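Local coordinates for mannitol dehydrogenase (Pseudomonas fluorescens, PDB 1LJ8), which probably oxidises mannitol at carbon 2 with NAD as the cofactor, as a long-chain dehydrogenase of the mannitol dehydrogenase family, at residues A[400-412]-A[464-477]. Residues are numbered along the deposited sequence; the frame is centred on the assembly and turned at random.
Sequences TERAALVVAAWAL and EFVAAFERCYGSLR
The guanidinium of Arg-471 meets the carboxylate of Glu-401 at its edge, the two planes 14° apart, while one face has Ala-468 CA and Ala-467 O of its own helix beside it, both toward the rim. The same helix carries three rings: Phe-465 takes Val-407 CG2 at its edge, Phe-469 the carbonyl of Val-407 at its rim, and Tyr-473 the backbone of Ala-411 and Leu-412 in its plane. This is knobs-into-holes packing of two helices, 401-412 and 464-477, in the all-helical part of the C-terminal domain, away from the NAD site; their axes approach to 8.2 Å and cross at -54°. The small side chains of Ala-404 and Ala-408 are consistent with this close approach; Ala-404 CB meets Ala-468 CB and Phe-465 CE1. Ala-408 is a knob among Phe-469, Cys-472, Tyr-473 and Leu-476, and its CB presses on Cys-472 CB at 3.5 Å, tighter than usual. Phe-469, with CG anti to the backbone N, sends its ring toward the backbone of 401-412, CE1 3.4 Å from Ala-408 CA. Helix 387-396 also packs on Phe-465, and helix 444-448 on Phe-469. At the far end Leu-412 crosses Tyr-473 at about a right angle, CD1 3.7 Å from the phenol OH, which hydrogen-bonds to Asp-441, while Leu-412 CD2 rests on Leu-476 CB. The salt bridge is side-on and bidentate, each carboxylate oxygen using its syn lone pair. The bend of Glu-401 at chi2 (101°) brings the carboxylate to Arg-471. An alanine in place of Glu-401 would probably leave the Arg-471 guanidinium without its cross-helix mate and free to turn. Both bonds are nearly straight: Arg-471 NH2 reaches Glu-401 OE1 at 2.6 Å, and Arg-471 NE reaches Glu-401 OE2 at 2.7 Å.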
# COMPACT_ATOMS: atom_id res chain seq x y z
N THR A 400 7.28 -22.23 -14.16
CA THR A 400 7.39 -20.80 -13.80
C THR A 400 6.89 -19.85 -14.87
O THR A 400 6.89 -18.63 -14.66
CB THR A 400 8.87 -20.38 -13.51
OG1 THR A 400 9.66 -20.52 -14.71
CG2 THR A 400 9.46 -21.25 -12.38
N GLU A 401 6.46 -20.38 -16.00
CA GLU A 401 6.09 -19.54 -17.13
C GLU A 401 5.08 -18.43 -16.88
O GLU A 401 5.29 -17.30 -17.36
CB GLU A 401 5.58 -20.39 -18.29
CG GLU A 401 5.87 -19.75 -19.62
CD GLU A 401 7.09 -20.41 -20.26
OE1 GLU A 401 7.83 -21.14 -19.54
OE2 GLU A 401 7.29 -20.19 -21.45
N ARG A 402 3.99 -18.73 -16.18
CA ARG A 402 3.02 -17.66 -15.93
C ARG A 402 3.61 -16.58 -15.06
O ARG A 402 3.32 -15.40 -15.27
CB ARG A 402 1.76 -18.19 -15.25
CG ARG A 402 0.88 -19.16 -16.13
CD ARG A 402 -0.22 -19.77 -15.25
NE ARG A 402 0.35 -20.78 -14.37
CZ ARG A 402 0.59 -22.05 -14.71
NH1 ARG A 402 0.30 -22.52 -15.93
NH2 ARG A 402 1.21 -22.85 -13.86
N ALA A 403 4.41 -16.96 -14.06
CA ALA A 403 5.00 -15.94 -13.17
C ALA A 403 6.11 -15.19 -13.87
O ALA A 403 6.31 -13.98 -13.66
CB ALA A 403 5.53 -16.61 -11.88
N ALA A 404 6.84 -15.90 -14.73
CA ALA A 404 7.92 -15.26 -15.50
C ALA A 404 7.33 -14.21 -16.42
O ALA A 404 7.97 -13.20 -16.68
CB ALA A 404 8.73 -16.34 -16.36
N LEU A 405 6.13 -14.45 -16.92
CA LEU A 405 5.50 -13.48 -17.84
C LEU A 405 5.26 -12.16 -17.12
O LEU A 405 5.35 -11.11 -17.75
CB LEU A 405 4.16 -14.04 -18.41
CG LEU A 405 3.40 -13.09 -19.36
CD1 LEU A 405 4.29 -12.82 -20.63
CD2 LEU A 405 2.05 -13.71 -19.78
N VAL A 406 4.95 -12.19 -15.82
CA VAL A 406 4.75 -10.93 -15.09
C VAL A 406 6.04 -10.08 -15.13
O VAL A 406 6.01 -8.85 -15.32
CB VAL A 406 4.38 -11.18 -13.60
CG1 VAL A 406 4.07 -9.80 -12.92
CG2 VAL A 406 3.18 -12.13 -13.48
N VAL A 407 7.18 -10.75 -14.89
CA VAL A 407 8.48 -10.08 -14.88
C VAL A 407 8.87 -9.60 -16.30
O VAL A 407 9.45 -8.52 -16.46
CB VAL A 407 9.59 -11.02 -14.28
CG1 VAL A 407 10.97 -10.27 -14.18
CG2 VAL A 407 9.18 -11.48 -12.89
N ALA A 408 8.61 -10.44 -17.30
CA ALA A 408 8.89 -10.09 -18.68
C ALA A 408 8.02 -8.87 -19.08
O ALA A 408 8.48 -7.94 -19.80
CB ALA A 408 8.57 -11.31 -19.60
N ALA A 409 6.76 -8.89 -18.64
CA ALA A 409 5.82 -7.78 -18.97
C ALA A 409 6.37 -6.48 -18.38
O ALA A 409 6.35 -5.42 -19.02
CB ALA A 409 4.41 -8.07 -18.40
N TRP A 410 6.82 -6.55 -17.13
CA TRP A 410 7.40 -5.35 -16.49
C TRP A 410 8.62 -4.87 -17.29
O TRP A 410 8.79 -3.66 -17.52
CB TRP A 410 7.85 -5.66 -15.04
CG TRP A 410 8.35 -4.45 -14.29
CD1 TRP A 410 7.65 -3.28 -14.09
CD2 TRP A 410 9.60 -4.30 -13.59
NE1 TRP A 410 8.39 -2.43 -13.28
CE2 TRP A 410 9.58 -3.02 -12.97
CE3 TRP A 410 10.72 -5.11 -13.42
CZ2 TRP A 410 10.65 -2.53 -12.19
CZ3 TRP A 410 11.80 -4.63 -12.64
CH2 TRP A 410 11.75 -3.34 -12.04
N ALA A 411 9.47 -5.82 -17.72
CA ALA A 411 10.67 -5.45 -18.46
C ALA A 411 10.33 -4.69 -19.73
O ALA A 411 10.96 -3.64 -20.04
CB ALA A 411 11.54 -6.72 -18.81
N LEU A 412 9.35 -5.19 -20.46
CA LEU A 412 8.98 -4.54 -21.73
C LEU A 412 8.27 -3.23 -21.44
O LEU A 412 8.52 -2.23 -22.10
CB LEU A 412 8.08 -5.46 -22.57
CG LEU A 412 7.73 -4.91 -23.99
CD1 LEU A 412 9.00 -4.62 -24.79
CD2 LEU A 412 6.91 -5.90 -24.74
N GLU A 464 15.84 -22.55 -15.57
CA GLU A 464 14.44 -22.72 -15.94
C GLU A 464 13.73 -21.35 -15.96
O GLU A 464 13.02 -21.01 -16.90
CB GLU A 464 13.69 -23.56 -14.90
CG GLU A 464 13.94 -25.09 -14.93
CD GLU A 464 15.33 -25.52 -14.47
OE1 GLU A 464 15.61 -26.71 -14.74
OE2 GLU A 464 16.12 -24.74 -13.86
N PHE A 465 13.91 -20.58 -14.91
CA PHE A 465 13.19 -19.30 -14.86
C PHE A 465 13.75 -18.33 -15.88
O PHE A 465 13.00 -17.62 -16.57
CB PHE A 465 13.29 -18.66 -13.46
CG PHE A 465 12.56 -17.34 -13.39
CD1 PHE A 465 11.20 -17.32 -13.06
CD2 PHE A 465 13.19 -16.16 -13.74
CE1 PHE A 465 10.47 -16.12 -13.09
CE2 PHE A 465 12.49 -14.93 -13.77
CZ PHE A 465 11.14 -14.92 -13.45
N VAL A 466 15.07 -18.27 -15.99
CA VAL A 466 15.66 -17.34 -16.96
C VAL A 466 15.17 -17.67 -18.40
O VAL A 466 14.85 -16.76 -19.16
CB VAL A 466 17.20 -17.39 -16.90
CG1 VAL A 466 17.80 -16.59 -18.09
CG2 VAL A 466 17.68 -16.77 -15.58
N ALA A 467 15.09 -18.95 -18.75
CA ALA A 467 14.64 -19.32 -20.11
C ALA A 467 13.17 -18.90 -20.32
O ALA A 467 12.81 -18.40 -21.39
CB ALA A 467 14.76 -20.86 -20.30
N ALA A 468 12.36 -19.09 -19.29
CA ALA A 468 10.94 -18.72 -19.38
C ALA A 468 10.82 -17.19 -19.53
O ALA A 468 10.01 -16.69 -20.31
CB ALA A 468 10.19 -19.20 -18.13
N PHE A 469 11.61 -16.46 -18.76
CA PHE A 469 11.60 -15.00 -18.84
C PHE A 469 11.99 -14.54 -20.23
O PHE A 469 11.35 -13.67 -20.81
CB PHE A 469 12.58 -14.41 -17.81
CG PHE A 469 12.82 -12.95 -17.99
CD1 PHE A 469 11.93 -12.01 -17.48
CD2 PHE A 469 13.91 -12.51 -18.75
CE1 PHE A 469 12.10 -10.68 -17.71
CE2 PHE A 469 14.10 -11.15 -18.99
CZ PHE A 469 13.18 -10.22 -18.46
N GLU A 470 13.04 -15.14 -20.79
CA GLU A 470 13.47 -14.73 -22.12
C GLU A 470 12.44 -15.06 -23.21
O GLU A 470 12.25 -14.25 -24.13
CB GLU A 470 14.84 -15.36 -22.43
CG GLU A 470 15.96 -14.72 -21.58
CD GLU A 470 17.33 -15.28 -21.87
OE1 GLU A 470 17.44 -16.27 -22.62
OE2 GLU A 470 18.31 -14.73 -21.34
N ARG A 471 11.81 -16.24 -23.13
CA ARG A 471 10.75 -16.66 -24.09
C ARG A 471 9.60 -15.64 -24.02
O ARG A 471 9.07 -15.17 -25.04
CB ARG A 471 10.11 -18.02 -23.68
CG ARG A 471 10.96 -19.24 -23.85
CD ARG A 471 10.09 -20.48 -23.74
NE ARG A 471 9.73 -20.87 -22.37
CZ ARG A 471 10.53 -21.57 -21.57
NH1 ARG A 471 11.73 -21.95 -21.99
NH2 ARG A 471 10.12 -21.98 -20.38
N CYS A 472 9.18 -15.36 -22.80
CA CYS A 472 8.07 -14.42 -22.57
C CYS A 472 8.37 -13.04 -23.09
O CYS A 472 7.53 -12.43 -23.78
CB CYS A 472 7.70 -14.34 -21.05
SG CYS A 472 6.84 -15.85 -20.46
N TYR A 473 9.54 -12.52 -22.76
CA TYR A 473 9.89 -11.17 -23.23
C TYR A 473 9.91 -11.09 -24.78
O TYR A 473 9.34 -10.17 -25.39
CB TYR A 473 11.24 -10.78 -22.67
CG TYR A 473 11.65 -9.39 -23.05
CD1 TYR A 473 11.22 -8.29 -22.31
CD2 TYR A 473 12.41 -9.16 -24.20
CE1 TYR A 473 11.54 -6.98 -22.72
CE2 TYR A 473 12.73 -7.87 -24.64
CZ TYR A 473 12.28 -6.78 -23.89
OH TYR A 473 12.55 -5.48 -24.30
N GLY A 474 10.58 -12.06 -25.42
CA GLY A 474 10.61 -12.05 -26.88
C GLY A 474 9.21 -12.15 -27.47
O GLY A 474 8.91 -11.47 -28.46
N SER A 475 8.36 -12.98 -26.88
CA SER A 475 7.03 -13.14 -27.43
C SER A 475 6.24 -11.83 -27.25
O SER A 475 5.56 -11.36 -28.17
CB SER A 475 6.30 -14.29 -26.73
OG SER A 475 5.02 -14.47 -27.32
N LEU A 476 6.32 -11.24 -26.07
CA LEU A 476 5.61 -9.99 -25.89
C LEU A 476 6.04 -8.93 -26.93
O LEU A 476 5.21 -8.20 -27.51
CB LEU A 476 5.86 -9.46 -24.45
CG LEU A 476 5.06 -10.20 -23.37
CD1 LEU A 476 5.44 -9.57 -21.98
CD2 LEU A 476 3.56 -10.04 -23.61
N ARG A 477 7.33 -8.81 -27.15
CA ARG A 477 7.87 -7.81 -28.08
C ARG A 477 7.45 -8.09 -29.52
O ARG A 477 6.96 -7.19 -30.23
CB ARG A 477 9.40 -7.83 -28.01
CG ARG A 477 10.09 -6.82 -28.89
CD ARG A 477 11.58 -7.13 -29.00
NE ARG A 477 11.74 -8.47 -29.58
CZ ARG A 477 12.67 -9.34 -29.22
NH1 ARG A 477 13.55 -9.01 -28.28
NH2 ARG A 477 12.69 -10.56 -29.76